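Local coordinates for protein collectin placenta 1 (Mus musculus, PDB 2OX9) that binds the leukocyte cell-surface glycan Lewis(x) through a calcium-dependent C-type lectin domain and probably serves as a scavenger receptor, at residues S20-I25 and N124-E129; R59-I64 and G108-G113. All coordinates share one frame; numbering follows the deposited sequence.

Both contacts reach the same sheet of one C-type lectin domain: contact 1 lays a loop on strand 125-131, and contact 2 pairs two of its strands. They illustrate how one closed loop can hold another inside it, contact 2 being nested within the chain that contact 1 closes. Their centres lie 10 Å apart, and strands 125-131 and 62-64 are parallel neighbours in the sheet. Asn125 N lies 2.8 Å from Ser61 O, and Glu24 O lies 2.8 Å from Trp63 NE1, each probably a hydrogen bond. Contact 2 runs nearer the bound sugar, the side chain of Ile110 being about 4 Å from the fucose. The side chain of Asn124 is about 8 Å from the bound galactose.

Contact 1 (S20-I25 and N124-E129); sequences SLEKEI and NNFICE. With CA (calcium ion), chain L.
In this C-type lectin domain the loop 20-25, which leads from strand 15-19 into helix 26-35, is pinned to the head of the long strand 125-131, with Ser20, Asn125 and Phe126 at the centre of the contact. Ser20 works with both backbone and side chain. Its N donates to Phe126 O, while its OG accepts from Phe126 N (2.8 Å) and gives its own proton to Glu22 O, meeting a lone pair in the carbonyl plane. The torsion that sets OG between the backbone N and the carbonyl carbon (chi1 89°) puts it within reach of the strand. Ser20 CB then sits over the centre of the Phe126 ring, 3.5 Å from the centroid, a CH-pi contact almost on the ring normal; Cys128 SG, disulfide-bonded to Cys33, lies in plane at the ring edge. The amide of Asn125 serves two partners. Its ND2 donates to Ser20 O at 2.7 Å, arriving above that carbonyl's plane, and its OD1 receives Lys23 NZ at 2.9 Å on a lone pair. Water 1 accepts from the same ND2 and, weakly, from Lys23 NZ. The lysine chain is extended until a bend at chi4 (-58°) turns NZ back to the amide oxygen. Farther along, Glu24 and Asn124 form a single antiparallel hydrogen-bonded bridge, N to O in both directions. At the other end of the strand segment Glu129 binds a calcium ion with both carboxylate oxygens, OE2 at 2.5 Å, in a site completed by Phe42, Asn44, Glu48 and two waters. Thus the amide of Asn125 is fixed in its rotation by partners at both ends, and the hydroxyl of Ser20, buried over the face of the Phe126 ring, has both an acceptor and a donor to satisfy it.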
loop_
_atom_site.group_PDB
_atom_site.type_symbol
_atom_site.label_atom_id
_atom_site.label_comp_id
_atom_site.label_asym_id
_atom_site.label_seq_id
_atom_site.Cartn_x
_atom_site.Cartn_y
_atom_site.Cartn_z
ATOM N N SER A 20 1.394 3.680 9.824
ATOM C CA SER A 20 2.736 3.705 10.385
ATOM C C SER A 20 3.460 5.026 10.576
ATOM O O SER A 20 3.262 5.993 9.845
ATOM C CB SER A 20 3.651 2.799 9.564
ATOM O OG SER A 20 4.230 3.522 8.493
ATOM N N LEU A 21 4.305 5.033 11.600
ATOM C CA LEU A 21 5.163 6.159 11.897
ATOM C C LEU A 21 6.519 5.617 11.467
ATOM O O LEU A 21 7.487 6.359 11.307
ATOM C CB LEU A 21 5.164 6.473 13.389
ATOM C CG LEU A 21 3.856 7.063 13.918
ATOM C CD1 LEU A 21 4.045 7.470 15.375
ATOM C CD2 LEU A 21 3.457 8.267 13.079
ATOM N N GLU A 22 6.561 4.299 11.271
ATOM C CA GLU A 22 7.775 3.621 10.843
ATOM C C GLU A 22 7.941 3.818 9.339
ATOM O O GLU A 22 6.954 3.869 8.606
ATOM C CB GLU A 22 7.701 2.116 11.148
ATOM C CG GLU A 22 7.715 1.732 12.633
ATOM C CD GLU A 22 6.338 1.772 13.282
ATOM O OE1 GLU A 22 5.378 2.250 12.637
ATOM O OE2 GLU A 22 6.217 1.324 14.446
ATOM N N LYS A 23 9.188 3.936 8.892
ATOM C CA LYS A 23 9.506 4.101 7.472
ATOM C C LYS A 23 10.397 2.917 7.099
ATOM O O LYS A 23 11.437 2.710 7.730
ATOM C CB LYS A 23 10.261 5.415 7.233
ATOM C CG LYS A 23 9.534 6.677 7.706
ATOM C CD LYS A 23 10.256 7.938 7.224
ATOM C CE LYS A 23 9.716 9.203 7.884
ATOM N NZ LYS A 23 8.257 9.412 7.653
ATOM N N GLU A 24 10.005 2.146 6.084
ATOM C CA GLU A 24 10.777 0.963 5.682
ATOM C C GLU A 24 10.665 0.627 4.189
ATOM O O GLU A 24 9.788 1.138 3.492
ATOM C CB GLU A 24 10.288 -0.252 6.473
ATOM C CG GLU A 24 10.171 -0.055 7.978
ATOM C CD GLU A 24 11.510 -0.088 8.686
ATOM O OE1 GLU A 24 12.244 -1.084 8.523
ATOM O OE2 GLU A 24 11.823 0.875 9.416
ATOM N N ILE A 25 11.550 -0.237 3.700
ATOM C CA ILE A 25 11.480 -0.650 2.302
ATOM C C ILE A 25 10.265 -1.568 2.238
ATOM O O ILE A 25 9.783 -2.017 3.282
ATOM C CB ILE A 25 12.739 -1.432 1.849
ATOM C CG1 ILE A 25 12.919 -2.696 2.690
ATOM C CG2 ILE A 25 13.958 -0.548 1.957
ATOM C CD1 ILE A 25 14.119 -3.539 2.254
ATOM N N ASN A 124 9.461 4.149 2.636
ATOM C CA ASN A 124 8.145 4.790 2.764
ATOM C C ASN A 124 7.447 4.396 4.064
ATOM O O ASN A 124 7.853 3.449 4.726
ATOM C CB ASN A 124 7.224 4.338 1.627
ATOM C CG ASN A 124 7.498 5.049 0.326
ATOM O OD1 ASN A 124 7.236 4.516 -0.754
ATOM N ND2 ASN A 124 8.002 6.268 0.417
ATOM N N ASN A 125 6.400 5.135 4.429
ATOM C CA ASN A 125 5.606 4.770 5.596
ATOM C C ASN A 125 4.720 3.679 5.004
ATOM O O ASN A 125 4.875 3.327 3.827
ATOM C CB ASN A 125 4.739 5.937 6.085
ATOM C CG ASN A 125 5.518 6.933 6.910
ATOM O OD1 ASN A 125 6.428 7.583 6.413
ATOM N ND2 ASN A 125 5.169 7.050 8.186
ATOM N N PHE A 126 3.797 3.135 5.787
ATOM C CA PHE A 126 2.948 2.085 5.260
ATOM C C PHE A 126 1.637 1.950 6.020
ATOM O O PHE A 126 1.412 2.624 7.028
ATOM C CB PHE A 126 3.713 0.746 5.272
ATOM C CG PHE A 126 4.240 0.354 6.624
ATOM C CD1 PHE A 126 3.461 -0.385 7.509
ATOM C CD2 PHE A 126 5.533 0.710 7.011
ATOM C CE1 PHE A 126 3.965 -0.767 8.760
ATOM C CE2 PHE A 126 6.042 0.336 8.251
ATOM C CZ PHE A 126 5.256 -0.407 9.128
ATOM N N ILE A 127 0.770 1.074 5.527
ATOM C CA ILE A 127 -0.524 0.871 6.166
ATOM C C ILE A 127 -0.824 -0.616 6.309
ATOM O O ILE A 127 -0.779 -1.349 5.327
ATOM C CB ILE A 127 -1.667 1.487 5.324
ATOM C CG1 ILE A 127 -1.371 2.959 5.018
ATOM C CG2 ILE A 127 -2.992 1.358 6.083
ATOM C CD1 ILE A 127 -2.315 3.550 4.007
ATOM N N CYS A 128 -1.133 -1.051 7.527
ATOM C CA CYS A 128 -1.483 -2.443 7.775
ATOM C C CYS A 128 -2.991 -2.552 7.924
ATOM O O CYS A 128 -3.655 -1.610 8.371
ATOM C CB CYS A 128 -0.853 -2.980 9.059
ATOM S SG CYS A 128 0.959 -2.975 9.187
ATOM N N GLU A 129 -3.529 -3.713 7.567
ATOM C CA GLU A 129 -4.955 -3.939 7.663
ATOM C C GLU A 129 -5.248 -5.324 8.242
ATOM O O GLU A 129 -4.555 -6.302 7.947
ATOM C CB GLU A 129 -5.604 -3.806 6.279
ATOM C CG GLU A 129 -7.069 -4.214 6.247
ATOM C CD GLU A 129 -7.708 -4.089 4.870
ATOM O OE1 GLU A 129 -6.988 -4.102 3.845
ATOM O OE2 GLU A 129 -8.943 -3.993 4.813
HETATM CA CA CA L . -9.263 -3.736 2.377
HETATM O O HOH W 1 5.746 9.629 9.615
HETATM O O HOH W 2 -11.301 -4.420 3.003
HETATM O O HOH W 3 -8.888 -6.063 2.103
#

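Contact 2 (R59-I64 and G108-G113); sequences RESHWI and GLIYAG
Leu109, Gly108 and Ile64 account for most of the surface buried where strand 62-64 runs antiparallel to strand 106-109. Leu109 forms the hydrogen-bonded pair with His62: Leu109 N reaches His62 O at 2.8 Å, and His62 N returns to Leu109 O at 3.1 Å on a lone pair in the carbonyl plane. On the face shared with His62, the side chain of Leu109 crosses that of Ile64 at about a right angle, its CG 3.6 Å from Ile64 CG2. With CG1 of Ile64 set between the backbone N and the carbonyl carbon (chi1 61°), CG2 is the branch that meets Leu109. Gly108 makes the next, non-hydrogen-bonded pair with Trp63, their CA atoms 4.1 Å apart. Its CA also comes within 3.1 Å of His62 O. The Trp63 indole turns to the other face, where it packs edge-to-face with Phe26. Water 4 lies in plane at the edge of the His62 ring, 3.1 Å from ND1, and 2.9 Å from Leu109 O. Leu109 O therefore faces both a backbone amide and a water, while the close approach at Gly108 rests on a residue with no side chain.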
loop_
_atom_site.group_PDB
_atom_site.type_symbol
_atom_site.label_atom_id
_atom_site.label_comp_id
_atom_site.label_asym_id
_atom_site.label_seq_id
_atom_site.Cartn_x
_atom_site.Cartn_y
_atom_site.Cartn_z
ATOM N N ARG A 59 3.621 14.711 3.501
ATOM C CA ARG A 59 4.683 14.471 2.531
ATOM C C ARG A 59 5.105 13.015 2.365
ATOM O O ARG A 59 5.555 12.623 1.293
ATOM C CB ARG A 59 5.914 15.312 2.880
ATOM C CG ARG A 59 6.277 15.268 4.349
ATOM C CD ARG A 59 7.483 16.142 4.654
ATOM N NE ARG A 59 7.555 16.481 6.074
ATOM C CZ ARG A 59 8.631 16.984 6.671
ATOM N NH1 ARG A 59 9.738 17.206 5.972
ATOM N NH2 ARG A 59 8.602 17.268 7.968
ATOM N N GLU A 60 4.977 12.212 3.412
ATOM C CA GLU A 60 5.378 10.814 3.294
ATOM C C GLU A 60 4.428 9.999 2.425
ATOM O O GLU A 60 3.234 10.300 2.338
ATOM C CB GLU A 60 5.505 10.163 4.677
ATOM C CG GLU A 60 4.341 10.418 5.620
ATOM C CD GLU A 60 4.455 11.752 6.343
ATOM O OE1 GLU A 60 5.421 11.928 7.117
ATOM O OE2 GLU A 60 3.583 12.620 6.140
ATOM N N SER A 61 4.974 8.981 1.764
ATOM C CA SER A 61 4.192 8.089 0.916
ATOM C C SER A 61 3.897 6.842 1.747
ATOM O O SER A 61 4.642 6.523 2.670
ATOM C CB SER A 61 4.983 7.689 -0.326
ATOM O OG SER A 61 5.454 8.830 -1.018
ATOM N N HIS A 62 2.824 6.137 1.415
ATOM C CA HIS A 62 2.453 4.942 2.170
ATOM C C HIS A 62 2.342 3.691 1.319
ATOM O O HIS A 62 1.531 3.632 0.401
ATOM C CB HIS A 62 1.110 5.141 2.878
ATOM C CG HIS A 62 1.168 6.062 4.053
ATOM N ND1 HIS A 62 1.157 7.434 3.925
ATOM C CD2 HIS A 62 1.250 5.806 5.382
ATOM C CE1 HIS A 62 1.230 7.984 5.124
ATOM N NE2 HIS A 62 1.288 7.019 6.024
ATOM N N TRP A 63 3.149 2.687 1.642
ATOM C CA TRP A 63 3.112 1.416 0.918
ATOM C C TRP A 63 1.730 0.762 1.082
ATOM O O TRP A 63 1.135 0.834 2.162
ATOM C CB TRP A 63 4.131 0.442 1.510
ATOM C CG TRP A 63 5.575 0.709 1.232
ATOM C CD1 TRP A 63 6.588 0.734 2.152
ATOM C CD2 TRP A 63 6.201 0.844 -0.057
ATOM N NE1 TRP A 63 7.803 0.864 1.516
ATOM C CE2 TRP A 63 7.597 0.933 0.165
ATOM C CE3 TRP A 63 5.720 0.889 -1.371
ATOM C CZ2 TRP A 63 8.520 1.067 -0.886
ATOM C CZ3 TRP A 63 6.637 1.019 -2.419
ATOM C CH2 TRP A 63 8.022 1.107 -2.166
ATOM N N ILE A 64 1.221 0.139 0.019
ATOM C CA ILE A 64 -0.034 -0.611 0.098
ATOM C C ILE A 64 0.336 -2.014 -0.416
ATOM O O ILE A 64 1.366 -2.176 -1.059
ATOM C CB ILE A 64 -1.190 0.009 -0.746
ATOM C CG1 ILE A 64 -0.826 0.048 -2.227
ATOM C CG2 ILE A 64 -1.523 1.417 -0.217
ATOM C CD1 ILE A 64 -1.993 0.467 -3.114
ATOM N N GLY A 108 2.308 2.451 -3.796
ATOM C CA GLY A 108 2.148 3.284 -2.621
ATOM C C GLY A 108 1.292 4.508 -2.889
ATOM O O GLY A 108 1.097 4.913 -4.042
ATOM N N LEU A 109 0.774 5.096 -1.812
ATOM C CA LEU A 109 -0.079 6.276 -1.891
ATOM C C LEU A 109 0.741 7.568 -1.851
ATOM O O LEU A 109 1.591 7.750 -0.973
ATOM C CB LEU A 109 -1.075 6.273 -0.715
ATOM C CG LEU A 109 -1.902 4.992 -0.514
ATOM C CD1 LEU A 109 -2.807 5.109 0.693
ATOM C CD2 LEU A 109 -2.726 4.742 -1.745
ATOM N N ILE A 110 0.496 8.460 -2.807
ATOM C CA ILE A 110 1.200 9.737 -2.841
ATOM C C ILE A 110 0.201 10.882 -2.629
ATOM O O ILE A 110 -0.795 10.709 -1.926
ATOM C CB ILE A 110 1.971 9.927 -4.168
ATOM C CG1 ILE A 110 1.050 9.652 -5.355
ATOM C CG2 ILE A 110 3.190 9.002 -4.191
ATOM C CD1 ILE A 110 1.704 9.911 -6.695
ATOM N N TYR A 111 0.451 12.039 -3.233
ATOM C CA TYR A 111 -0.442 13.179 -3.037
ATOM C C TYR A 111 -1.901 12.874 -3.347
ATOM O O TYR A 111 -2.219 12.167 -4.306
ATOM C CB TYR A 111 0.003 14.378 -3.877
ATOM C CG TYR A 111 -0.791 15.634 -3.574
ATOM C CD1 TYR A 111 -0.739 16.226 -2.309
ATOM C CD2 TYR A 111 -1.620 16.204 -4.537
ATOM C CE1 TYR A 111 -1.502 17.362 -2.011
ATOM C CE2 TYR A 111 -2.382 17.330 -4.254
ATOM C CZ TYR A 111 -2.319 17.907 -2.992
ATOM O OH TYR A 111 -3.069 19.031 -2.725
ATOM N N ALA A 112 -2.790 13.410 -2.517
ATOM C CA ALA A 112 -4.224 13.233 -2.714
ATOM C C ALA A 112 -4.663 11.774 -2.673
ATOM O O ALA A 112 -5.782 11.444 -3.070
ATOM C CB ALA A 112 -4.644 13.877 -4.056
ATOM N N GLY A 113 -3.797 10.899 -2.182
ATOM C CA GLY A 113 -4.153 9.494 -2.105
ATOM C C GLY A 113 -3.961 8.691 -3.388
ATOM O O GLY A 113 -4.164 7.477 -3.387
HETATM O O HOH W 4 0.587 9.107 1.420
#